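Long-range contact in putative tagatose-6-phosphate ketose/aldose isomerase (Escherichia coli, PDB 3C3J), which is a putative isomerase of the SIS (sugar isomerase) family, with two SIS domains in one chain: residues G234-A239 with A256-P261. Residues are numbered along the deposited sequence; the frame is centred on the assembly and turned at random.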
ATOM      1  N   GLY A 234      -1.874   8.427   7.146  1.00 15.39           N
ATOM      2  CA  GLY A 234      -2.763   8.655   6.019  1.00 15.72           C
ATOM      3  C   GLY A 234      -2.245   9.609   4.941  1.00 15.69           C
ATOM      4  O   GLY A 234      -2.699   9.556   3.808  1.00 15.78           O
ATOM      5  N   LEU A 235      -1.285  10.474   5.277  1.00 14.27           N
ATOM      6  CA  LEU A 235      -0.676  11.322   4.257  1.00 14.34           C
ATOM      7  C   LEU A 235       0.141  10.542   3.249  1.00 13.97           C
ATOM      8  O   LEU A 235       0.459  11.065   2.182  1.00 14.04           O
ATOM      9  CB  LEU A 235       0.182  12.418   4.866  1.00 13.33           C
ATOM     10  CG  LEU A 235      -0.549  13.483   5.676  1.00 14.89           C
ATOM     11  CD1 LEU A 235       0.478  14.416   6.340  1.00 15.24           C
ATOM     12  CD2 LEU A 235      -1.568  14.267   4.816  1.00 12.91           C
ATOM     13  N   GLN A 236       0.488   9.295   3.566  1.00 13.68           N
ATOM     14  CA  GLN A 236       1.076   8.428   2.568  1.00 13.39           C
ATOM     15  C   GLN A 236       0.098   8.243   1.381  1.00 12.30           C
ATOM     16  O   GLN A 236       0.522   8.186   0.211  1.00 10.37           O
ATOM     17  CB  GLN A 236       1.543   7.077   3.139  1.00 12.87           C
ATOM     18  CG  GLN A 236       2.279   6.297   2.058  1.00 14.53           C
ATOM     19  CD  GLN A 236       2.846   4.960   2.458  1.00 15.51           C
ATOM     20  OE1 GLN A 236       2.769   4.509   3.637  1.00 17.29           O
ATOM     21  NE2 GLN A 236       3.418   4.284   1.455  1.00 14.44           N
ATOM     22  N   GLY A 237      -1.202   8.155   1.669  1.00 12.01           N
ATOM     23  CA  GLY A 237      -2.205   8.101   0.603  1.00 13.19           C
ATOM     24  C   GLY A 237      -2.216   9.349  -0.275  1.00 12.67           C
ATOM     25  O   GLY A 237      -2.416   9.261  -1.484  1.00 12.82           O
ATOM     26  N   ALA A 238      -2.018  10.520   0.333  1.00 13.38           N
ATOM     27  CA  ALA A 238      -1.866  11.773  -0.411  1.00 13.23           C
ATOM     28  C   ALA A 238      -0.607  11.745  -1.281  1.00 13.23           C
ATOM     29  O   ALA A 238      -0.629  12.176  -2.466  1.00 13.57           O
ATOM     30  CB  ALA A 238      -1.837  12.968   0.558  1.00 13.18           C
ATOM     31  N   ALA A 239       0.479  11.226  -0.712  1.00 13.15           N
ATOM     32  CA  ALA A 239       1.723  11.017  -1.477  1.00 13.20           C
ATOM     33  C   ALA A 239       1.514  10.088  -2.660  1.00 12.47           C
ATOM     34  O   ALA A 239       2.019  10.355  -3.744  1.00 13.10           O
ATOM     35  CB  ALA A 239       2.855  10.522  -0.572  1.00 12.91           C
ATOM     36  N   ALA A 256       7.589   8.146 -10.790  1.00 16.73           N
ATOM     37  CA  ALA A 256       7.083   8.655  -9.507  1.00 15.72           C
ATOM     38  C   ALA A 256       6.900   7.541  -8.473  1.00 14.58           C
ATOM     39  O   ALA A 256       6.461   6.434  -8.793  1.00 14.03           O
ATOM     40  CB  ALA A 256       5.779   9.464  -9.702  1.00 16.12           C
ATOM     41  N   PHE A 257       7.257   7.865  -7.234  1.00 13.77           N
ATOM     42  CA  PHE A 257       7.286   6.926  -6.106  1.00 13.66           C
ATOM     43  C   PHE A 257       6.629   7.587  -4.914  1.00 12.93           C
ATOM     44  O   PHE A 257       6.539   8.810  -4.832  1.00 12.21           O
ATOM     45  CB  PHE A 257       8.725   6.556  -5.745  1.00 13.58           C
ATOM     46  CG  PHE A 257       9.531   6.083  -6.895  1.00 14.18           C
ATOM     47  CD1 PHE A 257       9.579   4.740  -7.231  1.00 15.96           C
ATOM     48  CD2 PHE A 257      10.241   6.990  -7.677  1.00 15.29           C
ATOM     49  CE1 PHE A 257      10.317   4.300  -8.327  1.00 16.63           C
ATOM     50  CE2 PHE A 257      10.983   6.558  -8.781  1.00 16.48           C
ATOM     51  CZ  PHE A 257      11.020   5.217  -9.096  1.00 15.66           C
ATOM     52  N   TYR A 258       6.162   6.774  -3.983  1.00 13.52           N
ATOM     53  CA  TYR A 258       5.616   7.276  -2.713  1.00 13.20           C
ATOM     54  C   TYR A 258       6.055   6.384  -1.566  1.00 13.29           C
ATOM     55  O   TYR A 258       6.337   5.198  -1.757  1.00 13.32           O
ATOM     56  CB  TYR A 258       4.083   7.300  -2.748  1.00 13.75           C
ATOM     57  CG  TYR A 258       3.493   5.943  -3.018  1.00 13.21           C
ATOM     58  CD1 TYR A 258       3.069   5.112  -1.972  1.00 14.28           C
ATOM     59  CD2 TYR A 258       3.387   5.463  -4.317  1.00 14.52           C
ATOM     60  CE1 TYR A 258       2.549   3.840  -2.230  1.00 15.15           C
ATOM     61  CE2 TYR A 258       2.876   4.176  -4.579  1.00 15.59           C
ATOM     62  CZ  TYR A 258       2.452   3.383  -3.530  1.00 14.74           C
ATOM     63  OH  TYR A 258       1.934   2.116  -3.782  1.00 15.01           O
ATOM     64  N   ASP A 259       6.023   6.931  -0.370  1.00 13.91           N
ATOM     65  CA  ASP A 259       6.268   6.162   0.850  1.00 14.31           C
ATOM     66  C   ASP A 259       5.964   7.021   2.053  1.00 14.37           C
ATOM     67  O   ASP A 259       5.569   8.179   1.916  1.00 14.19           O
ATOM     68  CB  ASP A 259       7.721   5.675   0.932  1.00 15.07           C
ATOM     69  CG  ASP A 259       7.859   4.264   1.550  1.00 17.42           C
ATOM     70  OD1 ASP A 259       7.195   3.914   2.558  1.00 18.80           O
ATOM     71  OD2 ASP A 259       8.697   3.502   1.031  1.00 24.10           O
ATOM     72  N   SER A 260       6.128   6.442   3.233  1.00 12.99           N
ATOM     73  CA  SER A 260       6.129   7.217   4.456  1.00 14.19           C
ATOM     74  C   SER A 260       7.583   7.592   4.749  1.00 14.24           C
ATOM     75  O   SER A 260       8.491   6.903   4.312  1.00 13.72           O
ATOM     76  CB  SER A 260       5.569   6.424   5.621  1.00 13.31           C
ATOM     77  OG  SER A 260       6.406   5.345   5.912  1.00 13.33           O
ATOM     78  N   PRO A 261       7.805   8.720   5.428  1.00 14.81           N
ATOM     79  CA  PRO A 261       9.165   9.077   5.840  1.00 15.18           C
ATOM     80  C   PRO A 261       9.931   7.963   6.570  1.00 15.16           C
ATOM     81  O   PRO A 261      11.089   7.706   6.220  1.00 15.76           O
ATOM     82  CB  PRO A 261       8.940  10.309   6.733  1.00 15.31           C
ATOM     83  CG  PRO A 261       7.733  10.945   6.146  1.00 15.94           C
ATOM     84  CD  PRO A 261       6.843   9.791   5.722  1.00 14.49           C
TER
HETATM   85  O   HOH W   1       5.122   2.709   0.364  1.00 49.29           O
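Gln236 and Ala239 meet Tyr258, Asp259 and Ser260 inside a beta-alpha-beta unit of a SIS domain, where helix 235-249 runs back antiparallel to strand 255-259, an edge strand, within this chain, of the parallel sheet of the second SIS domain. The two short axes come within 7.3 Å of each other. Gln236 carries the contact, meeting Tyr258, Asp259 and Ser260. Its CB points toward the strand, CG lies anti to the backbone N (chi1 -174°), and the chain stays extended as it crosses the strand end. CG rests on the carbonyl group of Asp259, 3.8 Å from both Asp259 C and O. CD lies over the same peptide, 3.7 Å from Ser260 N. The flat amide faces two ways: OE1 lies on the Ser260 side, 3.9 Å from Ser260 CB, and NE2 near Asp259 CA and at the edge of the Tyr258 ring, close to the ring plane and 3.5 Å from Tyr258 CD1. Side chains Gln236 and Tyr258 cross at about a right angle, with amide and ring planes 49° apart. One turn along the helix, Ala239 packs CB to CB with Tyr258. Beyond the strand, Ser260 is the N-cap of helix 261-264, its OG hydrogen-bonded to Gly263 N. Phe257, pointing away from helix 235-249, packs its ring against Phe257 of the second subunit, so the strand also lies at the dimer interface. Ser260 N donates to Asp259 OD1 (2.8 Å), which uses its anti lone pair, and a water weakly links Gln236 NE2 to Tyr258 O.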